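Local structure of coenzyme A transferase (3QLI) at residues L339-L343 with R393-I398; S426-L431 with K451-I455. The protein probably transfers coenzyme A between acyl-CoA thioesters and carboxylic acids such as acetate. One frame throughout, in Å; residues are numbered along the deposited sequence.

Interaction 1: residues L339-L343 with R393-I398; sequences LQIDL and RIIPRI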
ATOM      1  N   LEU A 339       7.886   7.535 -14.903  1.00 16.71           N
ATOM      2  CA  LEU A 339       7.716   8.349 -16.110  1.00 17.61           C
ATOM      3  C   LEU A 339       7.436   9.809 -15.755  1.00 16.77           C
ATOM      4  O   LEU A 339       7.888  10.726 -16.436  1.00 16.89           O
ATOM      5  CB  LEU A 339       6.583   7.791 -16.988  1.00 16.31           C
ATOM      6  CG  LEU A 339       6.880   6.416 -17.593  1.00 21.83           C
ATOM      7  CD1 LEU A 339       5.751   5.983 -18.522  1.00 18.62           C
ATOM      8  CD2 LEU A 339       8.208   6.439 -18.345  1.00 19.66           C
ATOM      9  N   GLN A 340       6.681  10.016 -14.686  1.00 16.32           N
ATOM     10  CA  GLN A 340       6.323  11.367 -14.262  1.00 17.49           C
ATOM     11  C   GLN A 340       6.307  11.481 -12.750  1.00 16.02           C
ATOM     12  O   GLN A 340       6.011  10.510 -12.045  1.00 17.07           O
ATOM     13  CB  GLN A 340       4.924  11.738 -14.759  1.00 19.87           C
ATOM     14  CG  GLN A 340       4.673  11.535 -16.227  1.00 18.46           C
ATOM     15  CD  GLN A 340       3.225  11.806 -16.562  1.00 24.73           C
ATOM     16  OE1 GLN A 340       2.322  11.226 -15.959  1.00 22.72           O
ATOM     17  NE2 GLN A 340       2.993  12.722 -17.492  1.00 25.31           N
ATOM     18  N   ILE A 341       6.601  12.681 -12.256  1.00 14.98           N
ATOM     19  CA  ILE A 341       6.439  12.999 -10.849  1.00 14.42           C
ATOM     20  C   ILE A 341       5.640  14.290 -10.767  1.00 17.30           C
ATOM     21  O   ILE A 341       5.945  15.253 -11.473  1.00 15.84           O
ATOM     22  CB  ILE A 341       7.807  13.225 -10.157  1.00 15.87           C
ATOM     23  CG1 ILE A 341       8.709  11.994 -10.315  1.00 15.54           C
ATOM     24  CG2 ILE A 341       7.606  13.548  -8.684  1.00 16.08           C
ATOM     25  CD1 ILE A 341      10.091  12.177  -9.663  1.00 15.66           C
ATOM     26  N   ASP A 342       4.611  14.334  -9.930  1.00 15.37           N
ATOM     27  CA  ASP A 342       3.858  15.581  -9.850  1.00 17.17           C
ATOM     28  C   ASP A 342       4.226  16.398  -8.616  1.00 18.43           C
ATOM     29  O   ASP A 342       5.045  15.965  -7.805  1.00 16.81           O
ATOM     30  CB  ASP A 342       2.338  15.383 -10.040  1.00 17.65           C
ATOM     31  CG  ASP A 342       1.642  14.772  -8.826  1.00 20.01           C
ATOM     32  OD1 ASP A 342       2.212  14.771  -7.702  1.00 18.76           O
ATOM     33  OD2 ASP A 342       0.479  14.320  -9.016  1.00 18.83           O
ATOM     34  N   LEU A 343       3.662  17.596  -8.503  1.00 19.29           N
ATOM     35  CA  LEU A 343       4.050  18.512  -7.439  1.00 17.44           C
ATOM     36  C   LEU A 343       3.592  18.094  -6.043  1.00 18.81           C
ATOM     37  O   LEU A 343       3.972  18.723  -5.057  1.00 17.69           O
ATOM     38  CB  LEU A 343       3.578  19.942  -7.757  1.00 19.47           C
ATOM     39  CG  LEU A 343       4.246  20.532  -9.005  1.00 17.93           C
ATOM     40  CD1 LEU A 343       3.703  21.928  -9.326  1.00 21.51           C
ATOM     41  CD2 LEU A 343       5.776  20.563  -8.827  1.00 19.21           C
ATOM     42  N   ARG A 393       8.853  16.114 -17.323  1.00 17.06           N
ATOM     43  CA  ARG A 393       8.385  14.905 -16.639  1.00 17.21           C
ATOM     44  C   ARG A 393       8.030  15.216 -15.197  1.00 17.07           C
ATOM     45  O   ARG A 393       7.489  14.365 -14.481  1.00 17.43           O
ATOM     46  CB  ARG A 393       9.417  13.776 -16.728  1.00 16.76           C
ATOM     47  CG  ARG A 393       9.537  13.178 -18.137  1.00 19.55           C
ATOM     48  CD  ARG A 393      10.517  12.008 -18.156  1.00 21.61           C
ATOM     49  NE  ARG A 393      10.552  11.315 -19.447  1.00 25.35           N
ATOM     50  CZ  ARG A 393       9.632  10.450 -19.865  1.00 28.12           C
ATOM     51  NH1 ARG A 393       8.574  10.168 -19.106  1.00 22.45           N
ATOM     52  NH2 ARG A 393       9.764   9.869 -21.052  1.00 31.72           N
ATOM     53  N   ILE A 394       8.328  16.444 -14.774  1.00 15.47           N
ATOM     54  CA  ILE A 394       7.848  16.957 -13.496  1.00 14.50           C
ATOM     55  C   ILE A 394       6.614  17.792 -13.812  1.00 20.09           C
ATOM     56  O   ILE A 394       6.703  18.788 -14.526  1.00 18.08           O
ATOM     57  CB  ILE A 394       8.894  17.840 -12.788  1.00 16.86           C
ATOM     58  CG1 ILE A 394      10.240  17.107 -12.666  1.00 16.28           C
ATOM     59  CG2 ILE A 394       8.351  18.328 -11.430  1.00 14.25           C
ATOM     60  CD1 ILE A 394      10.178  15.752 -11.917  1.00 17.09           C
ATOM     61  N   ILE A 395       5.456  17.383 -13.304  1.00 17.54           N
ATOM     62  CA  ILE A 395       4.200  17.968 -13.769  1.00 17.42           C
ATOM     63  C   ILE A 395       3.336  18.446 -12.610  1.00 17.35           C
ATOM     64  O   ILE A 395       3.544  18.044 -11.454  1.00 18.32           O
ATOM     65  CB  ILE A 395       3.396  16.973 -14.645  1.00 20.18           C
ATOM     66  CG1 ILE A 395       2.971  15.741 -13.827  1.00 18.47           C
ATOM     67  CG2 ILE A 395       4.221  16.549 -15.854  1.00 19.17           C
ATOM     68  CD1 ILE A 395       2.005  14.810 -14.567  1.00 20.94           C
ATOM     69  N   PRO A 396       2.361  19.317 -12.906  1.00 20.35           N
ATOM     70  CA  PRO A 396       1.510  19.801 -11.810  1.00 21.70           C
ATOM     71  C   PRO A 396       0.788  18.648 -11.112  1.00 20.63           C
ATOM     72  O   PRO A 396       0.822  18.574  -9.885  1.00 18.87           O
ATOM     73  CB  PRO A 396       0.493  20.698 -12.523  1.00 21.93           C
ATOM     74  CG  PRO A 396       1.208  21.149 -13.787  1.00 23.79           C
ATOM     75  CD  PRO A 396       2.026  19.946 -14.201  1.00 20.80           C
ATOM     76  N   ARG A 397       0.161  17.769 -11.891  1.00 21.94           N
ATOM     77  CA  ARG A 397      -0.743  16.762 -11.341  1.00 21.51           C
ATOM     78  C   ARG A 397      -0.927  15.586 -12.296  1.00 22.36           C
ATOM     79  O   ARG A 397      -1.303  15.762 -13.453  1.00 24.97           O
ATOM     80  CB  ARG A 397      -2.104  17.403 -11.039  1.00 26.79           C
ATOM     81  CG  ARG A 397      -3.075  16.515 -10.280  1.00 31.31           C
ATOM     82  CD  ARG A 397      -4.392  17.243 -10.052  1.00 42.06           C
ATOM     83  NE  ARG A 397      -5.353  16.428  -9.314  1.00 51.82           N
ATOM     84  CZ  ARG A 397      -6.278  15.652  -9.878  1.00 52.75           C
ATOM     85  NH1 ARG A 397      -6.379  15.573 -11.201  1.00 52.24           N
ATOM     86  NH2 ARG A 397      -7.110  14.956  -9.114  1.00 51.20           N
ATOM     87  N   ILE A 398      -0.678  14.379 -11.807  1.00 21.45           N
ATOM     88  CA  ILE A 398      -0.851  13.178 -12.623  1.00 18.48           C
ATOM     89  C   ILE A 398      -2.329  13.022 -13.008  1.00 26.91           C
ATOM     90  O   ILE A 398      -3.217  13.288 -12.199  1.00 25.67           O
ATOM     91  CB  ILE A 398      -0.345  11.936 -11.868  1.00 22.45           C
ATOM     92  CG1 ILE A 398       1.193  11.971 -11.785  1.00 18.86           C
ATOM     93  CG2 ILE A 398      -0.836  10.648 -12.539  1.00 20.76           C
ATOM     94  CD1 ILE A 398       1.779  11.117 -10.634  1.00 17.23           C
TER

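Interaction 2: residues S426-L431 with K451-I455; sequences STERAL and KMHLI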
ATOM      1  N   SER A 426       2.609  19.995   2.076  1.00 16.54           N
ATOM      2  CA  SER A 426       2.341  20.136   0.653  1.00 20.25           C
ATOM      3  C   SER A 426       3.140  21.290   0.039  1.00 19.98           C
ATOM      4  O   SER A 426       3.608  21.200  -1.094  1.00 18.31           O
ATOM      5  CB  SER A 426       0.850  20.367   0.419  1.00 23.23           C
ATOM      6  OG  SER A 426       0.127  19.180   0.682  1.00 31.28           O
ATOM      7  N   THR A 427       3.271  22.374   0.792  1.00 20.18           N
ATOM      8  CA  THR A 427       4.025  23.534   0.325  1.00 23.02           C
ATOM      9  C   THR A 427       5.513  23.221   0.228  1.00 19.72           C
ATOM     10  O   THR A 427       6.156  23.547  -0.766  1.00 19.58           O
ATOM     11  CB  THR A 427       3.831  24.750   1.254  1.00 24.44           C
ATOM     12  OG1 THR A 427       2.443  25.097   1.296  1.00 24.14           O
ATOM     13  CG2 THR A 427       4.644  25.946   0.756  1.00 22.97           C
ATOM     14  N   GLU A 428       6.062  22.610   1.270  1.00 16.80           N
ATOM     15  CA  GLU A 428       7.479  22.269   1.271  1.00 19.94           C
ATOM     16  C   GLU A 428       7.802  21.282   0.143  1.00 19.60           C
ATOM     17  O   GLU A 428       8.850  21.389  -0.503  1.00 17.90           O
ATOM     18  CB  GLU A 428       7.903  21.705   2.635  1.00 19.64           C
ATOM     19  CG  GLU A 428       7.850  22.740   3.781  1.00 24.49           C
ATOM     20  CD  GLU A 428       7.963  22.108   5.171  1.00 25.15           C
ATOM     21  OE1 GLU A 428       7.394  21.020   5.387  1.00 21.55           O
ATOM     22  OE2 GLU A 428       8.622  22.694   6.055  1.00 29.10           O
ATOM     23  N   ARG A 429       6.914  20.313  -0.079  1.00 15.54           N
ATOM     24  CA  ARG A 429       7.086  19.363  -1.175  1.00 15.70           C
ATOM     25  C   ARG A 429       7.101  20.054  -2.533  1.00 15.33           C
ATOM     26  O   ARG A 429       8.012  19.837  -3.335  1.00 16.12           O
ATOM     27  CB  ARG A 429       5.979  18.310  -1.182  1.00 15.91           C
ATOM     28  CG  ARG A 429       6.052  17.345  -0.040  1.00 15.34           C
ATOM     29  CD  ARG A 429       4.949  16.296  -0.128  1.00 19.09           C
ATOM     30  NE  ARG A 429       5.162  15.258   0.873  1.00 18.20           N
ATOM     31  CZ  ARG A 429       5.040  13.956   0.640  1.00 16.06           C
ATOM     32  NH1 ARG A 429       4.700  13.528  -0.564  1.00 14.10           N
ATOM     33  NH2 ARG A 429       5.271  13.087   1.620  1.00 15.64           N
ATOM     34  N   ALA A 430       6.079  20.861  -2.804  1.00 15.15           N
ATOM     35  CA  ALA A 430       5.987  21.523  -4.104  1.00 16.77           C
ATOM     36  C   ALA A 430       7.230  22.367  -4.371  1.00 14.33           C
ATOM     37  O   ALA A 430       7.813  22.299  -5.449  1.00 15.42           O
ATOM     38  CB  ALA A 430       4.716  22.386  -4.203  1.00 17.99           C
ATOM     39  N   LEU A 431       7.652  23.138  -3.381  1.00 16.76           N
ATOM     40  CA  LEU A 431       8.809  24.019  -3.565  1.00 17.89           C
ATOM     41  C   LEU A 431      10.088  23.227  -3.839  1.00 18.82           C
ATOM     42  O   LEU A 431      10.883  23.594  -4.704  1.00 15.98           O
ATOM     43  CB  LEU A 431       9.002  24.930  -2.350  1.00 20.70           C
ATOM     44  CG  LEU A 431       7.918  25.991  -2.096  1.00 23.61           C
ATOM     45  CD1 LEU A 431       8.135  26.658  -0.745  1.00 23.67           C
ATOM     46  CD2 LEU A 431       7.884  27.046  -3.210  1.00 23.54           C
ATOM     47  N   LYS A 451      -1.891  27.891  -8.260  1.00 26.98           N
ATOM     48  CA  LYS A 451      -3.267  27.661  -8.697  1.00 30.63           C
ATOM     49  C   LYS A 451      -3.882  26.440  -8.017  1.00 34.07           C
ATOM     50  O   LYS A 451      -5.074  26.427  -7.704  1.00 28.61           O
ATOM     51  CB  LYS A 451      -3.325  27.480 -10.217  1.00 28.55           C
ATOM     52  CG  LYS A 451      -2.658  28.611 -10.990  1.00 39.36           C
ATOM     53  CD  LYS A 451      -3.040  28.608 -12.464  1.00 39.19           C
ATOM     54  CE  LYS A 451      -2.241  29.658 -13.234  1.00 45.73           C
ATOM     55  NZ  LYS A 451      -2.378  31.013 -12.625  1.00 53.78           N
ATOM     56  N   MET A 452      -3.066  25.411  -7.810  1.00 28.15           N
ATOM     57  CA  MET A 452      -3.497  24.205  -7.101  1.00 29.19           C
ATOM     58  C   MET A 452      -3.573  24.476  -5.606  1.00 29.52           C
ATOM     59  O   MET A 452      -4.067  23.653  -4.838  1.00 32.54           O
ATOM     60  CB  MET A 452      -2.538  23.044  -7.385  1.00 26.56           C
ATOM     61  CG  MET A 452      -2.556  22.575  -8.836  1.00 27.47           C
ATOM     62  SD  MET A 452      -1.250  21.393  -9.222  1.00 33.49           S
ATOM     63  CE  MET A 452      -1.627  20.073  -8.059  1.00 34.66           C
ATOM     64  N   HIS A 453      -3.080  25.639  -5.197  1.00 29.05           N
ATOM     65  CA  HIS A 453      -3.064  26.010  -3.790  1.00 30.62           C
ATOM     66  C   HIS A 453      -2.140  25.120  -2.971  1.00 31.90           C
ATOM     67  O   HIS A 453      -2.319  24.966  -1.762  1.00 28.30           O
ATOM     68  CB  HIS A 453      -4.476  25.991  -3.202  1.00 38.09           C
ATOM     69  CG  HIS A 453      -5.366  27.060  -3.751  1.00 41.26           C
ATOM     70  ND1 HIS A 453      -5.454  28.317  -3.191  1.00 47.59           N
ATOM     71  CD2 HIS A 453      -6.196  27.067  -4.822  1.00 43.66           C
ATOM     72  CE1 HIS A 453      -6.306  29.049  -3.888  1.00 48.62           C
ATOM     73  NE2 HIS A 453      -6.770  28.313  -4.882  1.00 45.41           N
ATOM     74  N   LEU A 454      -1.144  24.541  -3.629  1.00 26.35           N
ATOM     75  CA  LEU A 454      -0.093  23.842  -2.903  1.00 26.37           C
ATOM     76  C   LEU A 454       0.782  24.843  -2.157  1.00 29.82           C
ATOM     77  O   LEU A 454       1.252  24.565  -1.052  1.00 30.06           O
ATOM     78  CB  LEU A 454       0.747  22.986  -3.848  1.00 27.14           C
ATOM     79  CG  LEU A 454      -0.046  21.873  -4.541  1.00 27.42           C
ATOM     80  CD1 LEU A 454       0.837  21.081  -5.501  1.00 21.15           C
ATOM     81  CD2 LEU A 454      -0.708  20.957  -3.510  1.00 26.82           C
ATOM     82  N   ILE A 455       0.996  26.015  -2.752  1.00 29.12           N
ATOM     83  CA  ILE A 455       1.842  27.022  -2.124  1.00 32.74           C
ATOM     84  C   ILE A 455       1.114  28.359  -1.952  1.00 37.75           C
ATOM     85  O   ILE A 455      -0.062  28.478  -2.297  1.00 38.08           O
ATOM     86  CB  ILE A 455       3.172  27.228  -2.902  1.00 33.56           C
ATOM     87  CG1 ILE A 455       2.932  27.939  -4.224  1.00 33.41           C
ATOM     88  CG2 ILE A 455       3.853  25.893  -3.181  1.00 30.91           C
ATOM     89  CD1 ILE A 455       4.160  27.938  -5.112  1.00 33.31           C
TER

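Interaction 1: residues L339-L343 with R393-I398
The carbonyl oxygen of I341 accepts the amide of I395 (N to O 2.9 Å), and the I341 amide donates to the carbonyl of R393, again at 2.9 Å between N and O. One residue thus spends both backbone polar groups on the strand beside it. At the start of the pairing, the R393 side chain runs extended from CG to NE past L339 O and turns its guanidinium so that NH1 reaches that oxygen at 2.8 Å. The oxygen lies at the edge of the guanidinium, only 8° out of its plane, while CB and CD2 of L339 pack against NH1. L339 and R393 both contact coenzyme A in a crystal structure of this protein, so this bond joins two residues of that site. Strands 340-342 and 394-395 are parallel neighbours in a small three-stranded mixed sheet, whose other member, 347-348, runs antiparallel to 340-342 and meets it through a classic beta bulge, L339 and Q340 both facing N348. The Q340 amide lays its CD and NE2 against CD1 of I395, with NE2 3.7 Å from that methyl, and its OE1 is taken by N348 ND2. D342 is buried, and both carboxylate oxygens are engaged. Placed between the backbone N and carbonyl carbon (chi1 75°), CG directs OD2 to the I398 amide at 3.0 Å; the bond is nearly straight, 171° at the hydrogen, and uses the anti lone pair. OD1 takes T344 OG1 and the A346 amide, so one side chain ties the loop after its own strand to the loop after the partner strand. L343 N bonds P396 O weakly.

Interaction 2: residues S426-L431 with K451-I455
T427 reaches across to the chain end with all three heavy atoms of its side chain. CB lies 3.5 Å from the carbonyl oxygen of L454. Beyond it the two branches part: OG1, anti to the carbonyl carbon at chi1 -60°, gives its proton to L454 O at 2.7 Å, approaching in the carbonyl plane, whereas CG2 takes the position anti to the backbone N and meets the CG2 methyl of I455 at 4.0 Å. The hydroxyl therefore serves the backbone and the methyl the apolar side chain of the next residue, the T427 and I455 side chains crossing at about a right angle. The CA of T427 also closes on the same L454 oxygen, at 3.3 Å, as a CH...O contact. That oxygen has a further donor, NZ of K119 of the second subunit, which bonds T427 OG1 only weakly; a lysine there would be expected to polarise the L454 carbonyl. The contact joins the first turns of helix 426-434 to the C-terminal tail, which leaves helix 439-451 through a Schellman motif: H453 has positive phi, and two bonds run back into the last helical turn. Beyond it, L454 and I455 lie against the earlier helix. One turn on from T427, the methyl of A430 points toward the tail and sits against both of its last residues, with CB 3.8 Å from I455 CG2 and 4.0 Å from L454 CB. L431 adds its CD2 at the margin, 4.2 Å from the same I455 methyl. I455 also packs on T446, A449 and K450 of helix 439-451, and S426 packs on K119 of the second subunit.

In the fold
Interactions 1 and 2 have centres 13 Å apart and touch directly. L343, just past strand 340-342, sets its CB 3.7 Å from L454 CD1 and its carbonyl oxygen 3.8 Å from A430 CB, while M452 CE packs 3.4 Å from P396 O. The chain end thus packs on L343, after one strand, and on P396 and R397, after the other. Their settings differ: the coenzyme A molecule contacted by L339 and R393 of interaction 1, although none is bound to this chain here, also contacts S358, whose side chain is about 7 Å from that of L339. Interaction 2 lies away from these sites and faces the second subunit, and E428 forms a salt bridge with R71 of that subunit.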